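Local coordinates for protein ribonuclease VapC (PDB 6NKL) that probably acts as the toxic, magnesium-dependent RNase of a VapBC toxin-antitoxin system, a PIN-domain nuclease, at residues B[2-7]-B[111-116]; B[34-39]-B[68-73]; B[105-110]-B[122-127]. All blocks are in the same frame, centred on the assembly; numbering follows the deposited sequence.

Interaction 1 of 3, residues B[2-7]-B[111-116]; sequences IYMLDT and AVLITH
Y3, M4 and L5 pair with V112, L113 and I114 where strands 2-5 and 112-115 run parallel in the PIN-domain sheet, strand 2-5 lying between 33-37 and 112-115. Their axes come within 4.6 Å and cross at -33°.

Four backbone bonds make the ladder. I2 O takes V112 N, M4 N gives to V112 O, M4 O takes I114 N, and D6 N closes the row on I114 O, so I2, M4 and D6 do the bonding from one strand while Y3 and L5 turn their amides to strand 33-37. The CA-H groups of Y3 and L113 add weaker contacts to V112 O and M4 O.

The apolar side chains divide between the two faces. On one, Y3, V112, L5 and I114 pack together: the Y3 ring brings CD1 to 3.8 Å from I114 CD1 and also meets V112 CB, while L5 CD2 lies 3.8 Å from I114 CB, the two side chains pointing the same way. W132 covers part of this layer. On the other face M4 and L113 cross obliquely, M4 CG 3.8 Å from L113 CD1; the methionine then bends at chi3, carrying CE away from L113 toward helix 97-109.

The polar contact lies at the C-terminal ends. D6, a predicted magnesium ligand, sits just before a helix and uses OD1 to cap I9 N. Its chi1 of 89° places CG between the backbone N and carbonyl carbon. T115 OG1 donates to the other oxygen, D6 OD2, at 2.9 Å, arriving from above the carboxylate plane, 51° out of it.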
loop_
_atom_site.group_PDB
_atom_site.type_symbol
_atom_site.label_atom_id
_atom_site.label_comp_id
_atom_site.label_asym_id
_atom_site.label_seq_id
_atom_site.Cartn_x
_atom_site.Cartn_y
_atom_site.Cartn_z
ATOM N N ILE B 2 15.640 11.627 7.107
ATOM C CA ILE B 2 15.189 10.276 6.815
ATOM C C ILE B 2 15.305 10.058 5.321
ATOM O O ILE B 2 14.642 10.744 4.534
ATOM C CB ILE B 2 13.756 10.036 7.289
ATOM C CG1 ILE B 2 13.661 10.149 8.812
ATOM C CG2 ILE B 2 13.309 8.658 6.796
ATOM C CD1 ILE B 2 12.232 10.176 9.299
ATOM N N TYR B 3 16.172 9.128 4.949
ATOM C CA TYR B 3 16.383 8.686 3.580
ATOM C C TYR B 3 15.715 7.321 3.374
ATOM O O TYR B 3 16.127 6.316 3.981
ATOM C CB TYR B 3 17.888 8.593 3.309
ATOM C CG TYR B 3 18.621 9.937 3.239
ATOM C CD1 TYR B 3 18.545 10.722 2.099
ATOM C CD2 TYR B 3 19.409 10.399 4.295
ATOM C CE1 TYR B 3 19.203 11.937 2.018
ATOM C CE2 TYR B 3 20.082 11.631 4.209
ATOM C CZ TYR B 3 19.976 12.378 3.062
ATOM O OH TYR B 3 20.599 13.599 2.931
ATOM N N MET B 4 14.728 7.269 2.483
ATOM C CA MET B 4 13.969 6.046 2.199
ATOM C C MET B 4 14.435 5.485 0.857
ATOM O O MET B 4 14.229 6.100 -0.189
ATOM C CB MET B 4 12.463 6.322 2.185
ATOM C CG MET B 4 11.576 5.113 1.787
ATOM S SD MET B 4 9.802 5.411 1.969
ATOM C CE MET B 4 9.624 5.303 3.766
ATOM N N LEU B 5 15.052 4.319 0.889
ATOM C CA LEU B 5 15.522 3.673 -0.324
ATOM C C LEU B 5 14.355 2.944 -0.970
ATOM O O LEU B 5 13.737 2.071 -0.341
ATOM C CB LEU B 5 16.638 2.681 -0.029
ATOM C CG LEU B 5 17.774 3.088 0.893
ATOM C CD1 LEU B 5 18.803 1.984 0.785
ATOM C CD2 LEU B 5 18.329 4.400 0.497
ATOM N N ASP B 6 14.078 3.279 -2.218
ATOM C CA ASP B 6 12.983 2.646 -2.925
ATOM C C ASP B 6 13.437 1.276 -3.448
ATOM O O ASP B 6 14.592 0.873 -3.318
ATOM C CB ASP B 6 12.471 3.578 -4.021
ATOM C CG ASP B 6 13.182 3.400 -5.360
ATOM O OD1 ASP B 6 14.350 2.927 -5.390
ATOM O OD2 ASP B 6 12.548 3.771 -6.402
ATOM N N THR B 7 12.518 0.556 -4.073
ATOM C CA THR B 7 12.812 -0.801 -4.528
ATOM C C THR B 7 13.851 -0.815 -5.646
ATOM O O THR B 7 14.678 -1.725 -5.709
ATOM C CB THR B 7 11.517 -1.453 -5.000
ATOM O OG1 THR B 7 10.522 -1.323 -3.975
ATOM C CG2 THR B 7 11.739 -2.917 -5.353
ATOM N N ALA B 111 10.309 12.327 4.301
ATOM C CA ALA B 111 11.568 11.694 3.965
ATOM C C ALA B 111 12.012 12.105 2.572
ATOM O O ALA B 111 11.227 12.570 1.741
ATOM C CB ALA B 111 11.443 10.170 4.030
ATOM N N VAL B 112 13.300 11.939 2.327
ATOM C CA VAL B 112 13.859 12.068 0.987
ATOM C C VAL B 112 13.861 10.670 0.378
ATOM O O VAL B 112 14.426 9.745 0.958
ATOM C CB VAL B 112 15.277 12.654 1.040
ATOM C CG1 VAL B 112 15.940 12.626 -0.327
ATOM C CG2 VAL B 112 15.230 14.102 1.595
ATOM N N LEU B 113 13.210 10.495 -0.759
ATOM C CA LEU B 113 13.155 9.174 -1.381
ATOM C C LEU B 113 14.352 9.007 -2.310
ATOM O O LEU B 113 14.599 9.857 -3.171
ATOM C CB LEU B 113 11.844 8.976 -2.143
ATOM C CG LEU B 113 11.607 7.593 -2.762
ATOM C CD1 LEU B 113 11.353 6.550 -1.671
ATOM C CD2 LEU B 113 10.452 7.604 -3.742
ATOM N N ILE B 114 15.091 7.911 -2.118
ATOM C CA ILE B 114 16.267 7.568 -2.911
ATOM C C ILE B 114 15.882 6.525 -3.948
ATOM O O ILE B 114 15.382 5.450 -3.599
ATOM C CB ILE B 114 17.403 7.019 -2.039
ATOM C CG1 ILE B 114 17.787 7.976 -0.917
ATOM C CG2 ILE B 114 18.621 6.781 -2.912
ATOM C CD1 ILE B 114 17.982 9.393 -1.363
ATOM N N THR B 115 16.171 6.806 -5.214
ATOM C CA THR B 115 15.659 5.989 -6.293
ATOM C C THR B 115 16.763 5.758 -7.332
ATOM O O THR B 115 17.898 6.225 -7.191
ATOM C CB THR B 115 14.418 6.655 -6.894
ATOM O OG1 THR B 115 13.857 5.816 -7.897
ATOM C CG2 THR B 115 14.804 7.933 -7.502
ATOM N N HIS B 116 16.435 4.963 -8.344
ATOM C CA HIS B 116 17.270 4.778 -9.526
ATOM C C HIS B 116 16.327 4.718 -10.708
ATOM O O HIS B 116 15.460 3.835 -10.762
ATOM C CB HIS B 116 18.095 3.492 -9.467
ATOM C CG HIS B 116 18.749 3.131 -10.772
ATOM N ND1 HIS B 116 19.802 3.850 -11.301
ATOM C CD2 HIS B 116 18.490 2.141 -11.657
ATOM C CE1 HIS B 116 20.172 3.309 -12.449
ATOM N NE2 HIS B 116 19.398 2.264 -12.683
#

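Interaction 2 of 3, residues B[34-39]-B[68-73]; sequences LVMSFI and VNVLYP
M36 and V70 face each other across two parallel strands at one edge of the PIN-domain sheet, with helices 38-49 and 54-67 in the beta-alpha-beta crossover between them. M36 is the side chain to follow. Its CB lies 4.1 Å from V68 CG1. With chi1 at 71°, CG sits between the backbone N and the carbonyl carbon and meets V70 CG2 at 3.8 Å; SD remains beside that same methyl. The chain then bends at chi3, and CE ends 3.6 Å from V68 O and close to V68 CG1. L64 and T65 of helix 54-67 pack on this side chain too.

The M36 backbone is bonded through both its groups, N to N69 O and O to L71 N. On the other face V35 CG2 meets L71 CD1.

F38 N continues the ladder to L71 O, a more bent bond (138° at the hydrogen), while S37 OG caps I39 N as helix 38-49 starts and also bonds H105. The F38 ring has I39 CG1 over one face; over the opposite face, P73 CD makes a CH-pi contact, 4.1 Å from the ring centroid and 25° off its normal.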
loop_
_atom_site.group_PDB
_atom_site.type_symbol
_atom_site.label_atom_id
_atom_site.label_comp_id
_atom_site.label_asym_id
_atom_site.label_seq_id
_atom_site.Cartn_x
_atom_site.Cartn_y
_atom_site.Cartn_z
ATOM N N LEU B 34 18.587 5.600 7.343
ATOM C CA LEU B 34 18.194 4.876 6.149
ATOM C C LEU B 34 17.079 3.900 6.490
ATOM O O LEU B 34 17.200 3.106 7.431
ATOM C CB LEU B 34 19.380 4.115 5.551
ATOM C CG LEU B 34 20.621 4.906 5.129
ATOM C CD1 LEU B 34 21.653 3.943 4.534
ATOM C CD2 LEU B 34 20.281 5.984 4.148
ATOM N N VAL B 35 16.016 3.931 5.701
ATOM C CA VAL B 35 14.852 3.086 5.913
ATOM C C VAL B 35 14.342 2.640 4.555
ATOM O O VAL B 35 14.743 3.166 3.517
ATOM C CB VAL B 35 13.706 3.818 6.659
ATOM C CG1 VAL B 35 14.148 4.150 8.050
ATOM C CG2 VAL B 35 13.273 5.048 5.864
ATOM N N MET B 36 13.363 1.732 4.593
ATOM C CA MET B 36 12.634 1.308 3.412
ATOM C C MET B 36 11.170 1.244 3.776
ATOM O O MET B 36 10.821 1.050 4.938
ATOM C CB MET B 36 13.107 -0.061 2.892
ATOM C CG MET B 36 12.728 -1.216 3.741
ATOM S SD MET B 36 13.217 -2.772 2.976
ATOM C CE MET B 36 14.964 -2.730 3.207
ATOM N N SER B 37 10.316 1.445 2.783
ATOM C CA SER B 37 8.885 1.297 3.008
ATOM C C SER B 37 8.542 -0.185 3.137
ATOM O O SER B 37 9.238 -1.064 2.598
ATOM C CB SER B 37 8.096 1.966 1.870
ATOM O OG SER B 37 6.712 1.643 1.891
ATOM N N PHE B 38 7.481 -0.459 3.906
ATOM C CA PHE B 38 6.887 -1.796 3.944
ATOM C C PHE B 38 6.561 -2.319 2.555
ATOM O O PHE B 38 6.576 -3.533 2.333
ATOM C CB PHE B 38 5.614 -1.802 4.791
ATOM C CG PHE B 38 4.425 -1.196 4.106
ATOM C CD1 PHE B 38 4.281 0.176 4.027
ATOM C CD2 PHE B 38 3.444 -2.005 3.560
ATOM C CE1 PHE B 38 3.200 0.741 3.386
ATOM C CE2 PHE B 38 2.351 -1.449 2.935
ATOM C CZ PHE B 38 2.225 -0.081 2.840
ATOM N N ILE B 39 6.252 -1.427 1.609
ATOM C CA ILE B 39 6.018 -1.849 0.236
ATOM C C ILE B 39 7.225 -2.594 -0.276
ATOM O O ILE B 39 7.122 -3.715 -0.785
ATOM C CB ILE B 39 5.719 -0.638 -0.670
ATOM C CG1 ILE B 39 4.439 0.067 -0.190
ATOM C CG2 ILE B 39 5.668 -1.086 -2.119
ATOM C CD1 ILE B 39 3.135 -0.655 -0.518
ATOM N N VAL B 68 18.655 -1.146 7.304
ATOM C CA VAL B 68 17.673 -0.330 6.600
ATOM C C VAL B 68 16.298 -0.762 7.114
ATOM O O VAL B 68 15.686 -1.685 6.574
ATOM C CB VAL B 68 17.838 -0.478 5.093
ATOM C CG1 VAL B 68 16.910 0.443 4.345
ATOM C CG2 VAL B 68 19.299 -0.189 4.716
ATOM N N ASN B 69 15.836 -0.116 8.200
ATOM C CA ASN B 69 14.637 -0.550 8.887
ATOM C C ASN B 69 13.406 -0.328 8.019
ATOM O O ASN B 69 13.303 0.656 7.284
ATOM C CB ASN B 69 14.422 0.206 10.188
ATOM C CG ASN B 69 15.511 -0.016 11.213
ATOM O OD1 ASN B 69 15.641 0.794 12.126
ATOM N ND2 ASN B 69 16.247 -1.128 11.121
ATOM N N VAL B 70 12.458 -1.237 8.157
ATOM C CA VAL B 70 11.162 -1.124 7.511
ATOM C C VAL B 70 10.245 -0.258 8.342
ATOM O O VAL B 70 10.068 -0.509 9.537
ATOM C CB VAL B 70 10.534 -2.506 7.328
ATOM C CG1 VAL B 70 9.219 -2.356 6.598
ATOM C CG2 VAL B 70 11.515 -3.397 6.631
ATOM N N LEU B 71 9.552 0.665 7.680
ATOM C CA LEU B 71 8.558 1.515 8.315
ATOM C C LEU B 71 7.152 1.172 7.820
ATOM O O LEU B 71 6.947 0.798 6.652
ATOM C CB LEU B 71 8.865 2.989 8.043
ATOM C CG LEU B 71 10.178 3.566 8.556
ATOM C CD1 LEU B 71 10.191 5.058 8.343
ATOM C CD2 LEU B 71 10.386 3.265 10.014
ATOM N N TYR B 72 6.181 1.331 8.717
ATOM C CA TYR B 72 4.805 0.930 8.454
ATOM C C TYR B 72 3.886 2.138 8.485
ATOM O O TYR B 72 4.204 3.146 9.118
ATOM C CB TYR B 72 4.366 -0.129 9.470
ATOM C CG TYR B 72 5.168 -1.374 9.225
ATOM C CD1 TYR B 72 4.709 -2.345 8.363
ATOM C CD2 TYR B 72 6.453 -1.528 9.781
ATOM C CE1 TYR B 72 5.473 -3.477 8.077
ATOM C CE2 TYR B 72 7.216 -2.661 9.528
ATOM C CZ TYR B 72 6.723 -3.636 8.672
ATOM O OH TYR B 72 7.477 -4.751 8.411
ATOM N N PRO B 73 2.776 2.094 7.765
ATOM C CA PRO B 73 2.045 3.328 7.486
ATOM C C PRO B 73 1.249 3.804 8.679
ATOM O O PRO B 73 0.970 3.056 9.614
ATOM C CB PRO B 73 1.112 2.930 6.350
ATOM C CG PRO B 73 0.872 1.503 6.556
ATOM C CD PRO B 73 2.176 0.939 7.062
#

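Interaction 3 of 3, residues B[105-110]-B[122-127]; sequences HALSLN and QRITDL
The C-terminal end of helix 97-109 meets the loop that leads from strand 112-115 to strand 128-131 of the PIN-domain sheet, and the contact between them is van der Waals packing. L107 carries most of it. Its CG is anti to the carbonyl carbon (chi1 -73°), and its two methyls part company beyond that. CD2 reaches the backbone of the loop, 3.3 Å from D126 O and 3.7 Å from L127 CA. CD1 approaches I124 CG2 at 4.1 Å.

D126 lies across the leucine at about a right angle. Both carboxylate oxygens lie near the methyls, with OD1 3.5 Å from L107 CD2, but the contact is van der Waals. One residue earlier in the helix, A106 CB meets L127 CD1 at 4.0 Å, so the two neighbouring helix residues each find a different part of the loop.

The loop presents these groups through a type I beta turn from I124 to L127, closed by L127 N donating to I124 O. I124 also packs on L100 and A103 of helix 97-109, and W84 of helix 75-89 touches D126. The helix itself ends in a Schellman motif, with N110 at positive phi, and S108 OG bonds back to H105 O within the last turn.

No direct hydrogen bond joins the two segments. One water donates to N110 OD1 at 2.6 Å and, weakly, to D126 O at 3.5 Å. With so little polar linkage, the hold between helix end and loop rests mainly on the fit of the L107 and A106 methyls against I124, D126 and L127.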
loop_
_atom_site.group_PDB
_atom_site.type_symbol
_atom_site.label_atom_id
_atom_site.label_comp_id
_atom_site.label_asym_id
_atom_site.label_seq_id
_atom_site.Cartn_x
_atom_site.Cartn_y
_atom_site.Cartn_z
ATOM N N HIS B 105 4.520 7.211 1.045
ATOM C CA HIS B 105 5.157 6.926 2.326
ATOM C C HIS B 105 6.223 7.967 2.648
ATOM O O HIS B 105 6.234 8.552 3.740
ATOM C CB HIS B 105 5.766 5.553 2.315
ATOM C CG HIS B 105 5.886 4.945 3.672
ATOM N ND1 HIS B 105 6.060 3.588 3.863
ATOM C CD2 HIS B 105 5.869 5.503 4.907
ATOM C CE1 HIS B 105 6.104 3.336 5.162
ATOM N NE2 HIS B 105 6.013 4.479 5.815
ATOM N N ALA B 106 7.124 8.219 1.702
ATOM C CA ALA B 106 8.116 9.269 1.911
ATOM C C ALA B 106 7.447 10.615 2.202
ATOM O O ALA B 106 7.857 11.324 3.124
ATOM C CB ALA B 106 9.030 9.378 0.692
ATOM N N LEU B 107 6.403 10.977 1.448
ATOM C CA LEU B 107 5.691 12.226 1.747
ATOM C C LEU B 107 5.187 12.238 3.182
ATOM O O LEU B 107 5.296 13.243 3.885
ATOM C CB LEU B 107 4.514 12.424 0.797
ATOM C CG LEU B 107 4.858 12.818 -0.630
ATOM C CD1 LEU B 107 3.592 12.783 -1.410
ATOM C CD2 LEU B 107 5.468 14.231 -0.674
ATOM N N SER B 108 4.651 11.118 3.644
ATOM C CA SER B 108 4.046 11.078 4.963
ATOM C C SER B 108 5.074 11.215 6.068
ATOM O O SER B 108 4.710 11.536 7.197
ATOM C CB SER B 108 3.288 9.760 5.173
ATOM O OG SER B 108 4.219 8.692 5.322
ATOM N N LEU B 109 6.332 10.926 5.785
ATOM C CA LEU B 109 7.386 11.037 6.776
ATOM C C LEU B 109 8.220 12.297 6.596
ATOM O O LEU B 109 9.147 12.516 7.368
ATOM C CB LEU B 109 8.301 9.807 6.704
ATOM C CG LEU B 109 7.669 8.462 7.055
ATOM C CD1 LEU B 109 8.550 7.321 6.611
ATOM C CD2 LEU B 109 7.422 8.355 8.534
ATOM N N ASN B 110 7.910 13.108 5.590
ATOM C CA ASN B 110 8.839 14.097 5.022
ATOM C C ASN B 110 10.251 13.524 4.869
ATOM O O ASN B 110 11.264 14.152 5.188
ATOM C CB ASN B 110 8.834 15.382 5.845
ATOM C CG ASN B 110 9.350 16.577 5.062
ATOM O OD1 ASN B 110 9.091 16.728 3.862
ATOM N ND2 ASN B 110 10.111 17.422 5.738
ATOM N N GLN B 122 8.978 12.889 -10.708
ATOM C CA GLN B 122 8.904 14.347 -10.811
ATOM C C GLN B 122 7.468 14.847 -10.910
ATOM O O GLN B 122 7.224 16.022 -10.621
ATOM C CB GLN B 122 9.701 14.855 -12.020
ATOM C CG GLN B 122 9.139 14.434 -13.349
ATOM C CD GLN B 122 10.090 14.661 -14.521
ATOM O OE1 GLN B 122 11.228 15.111 -14.348
ATOM N NE2 GLN B 122 9.622 14.331 -15.726
ATOM N N ARG B 123 6.511 13.986 -11.294
ATOM C CA ARG B 123 5.101 14.396 -11.355
ATOM C C ARG B 123 4.494 14.595 -9.968
ATOM O O ARG B 123 3.450 15.253 -9.831
ATOM C CB ARG B 123 4.277 13.354 -12.114
ATOM C CG ARG B 123 4.836 13.030 -13.490
ATOM C CD ARG B 123 4.169 11.825 -14.089
ATOM N NE ARG B 123 4.525 11.624 -15.494
ATOM C CZ ARG B 123 3.765 12.002 -16.531
ATOM N NH1 ARG B 123 2.601 12.590 -16.328
ATOM N NH2 ARG B 123 4.157 11.760 -17.778
ATOM N N ILE B 124 5.117 14.031 -8.938
ATOM C CA ILE B 124 4.680 14.246 -7.566
ATOM C C ILE B 124 5.498 15.432 -7.059
ATOM O O ILE B 124 6.593 15.294 -6.496
ATOM C CB ILE B 124 4.853 12.999 -6.717
ATOM C CG1 ILE B 124 4.188 11.804 -7.401
ATOM C CG2 ILE B 124 4.235 13.202 -5.387
ATOM C CD1 ILE B 124 4.523 10.498 -6.725
ATOM N N THR B 125 4.943 16.619 -7.244
ATOM C CA THR B 125 5.751 17.829 -7.193
ATOM C C THR B 125 6.209 18.190 -5.795
ATOM O O THR B 125 7.169 18.958 -5.669
ATOM C CB THR B 125 4.952 18.974 -7.796
ATOM O OG1 THR B 125 3.733 19.127 -7.064
ATOM C CG2 THR B 125 4.603 18.662 -9.254
ATOM N N ASP B 126 5.569 17.668 -4.744
ATOM C CA ASP B 126 6.045 17.908 -3.383
ATOM C C ASP B 126 6.907 16.773 -2.821
ATOM O O ASP B 126 7.275 16.804 -1.637
ATOM C CB ASP B 126 4.870 18.210 -2.447
ATOM C CG ASP B 126 3.950 17.043 -2.227
ATOM O OD1 ASP B 126 3.350 16.987 -1.114
ATOM O OD2 ASP B 126 3.795 16.211 -3.149
ATOM N N LEU B 127 7.272 15.800 -3.646
ATOM C CA LEU B 127 8.143 14.720 -3.210
ATOM C C LEU B 127 9.584 15.185 -3.237
ATOM O O LEU B 127 10.055 15.696 -4.253
ATOM C CB LEU B 127 7.969 13.506 -4.123
ATOM C CG LEU B 127 8.910 12.342 -3.879
ATOM C CD1 LEU B 127 8.686 11.820 -2.494
ATOM C CD2 LEU B 127 8.649 11.274 -4.908
HETATM O O HOH W 1 7.817 16.082 1.699
#

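Overall arrangement
Interactions 1 and 2 belong to one sheet: strands 2-5 and 33-37 are neighbours, joined by probable hydrogen bonds from L5 N to V35 O and V35 N to Y3 O, both 2.9 Å, with contact centres about 10 Å apart. Interaction 3 lies beside that sheet, and helix 97-109 ties it to both by probable hydrogen bonds: A111 N to A106 O at 2.9 Å, and H105 ND1 to S37 OG at 2.8 Å. M4 CE packs on L109 and H105. The predicted magnesium site falls at interaction 1, where the side chain of D6 is about 5 Å from that of D99; the side chains of S37 and A106 are each about 8 Å from that of D6.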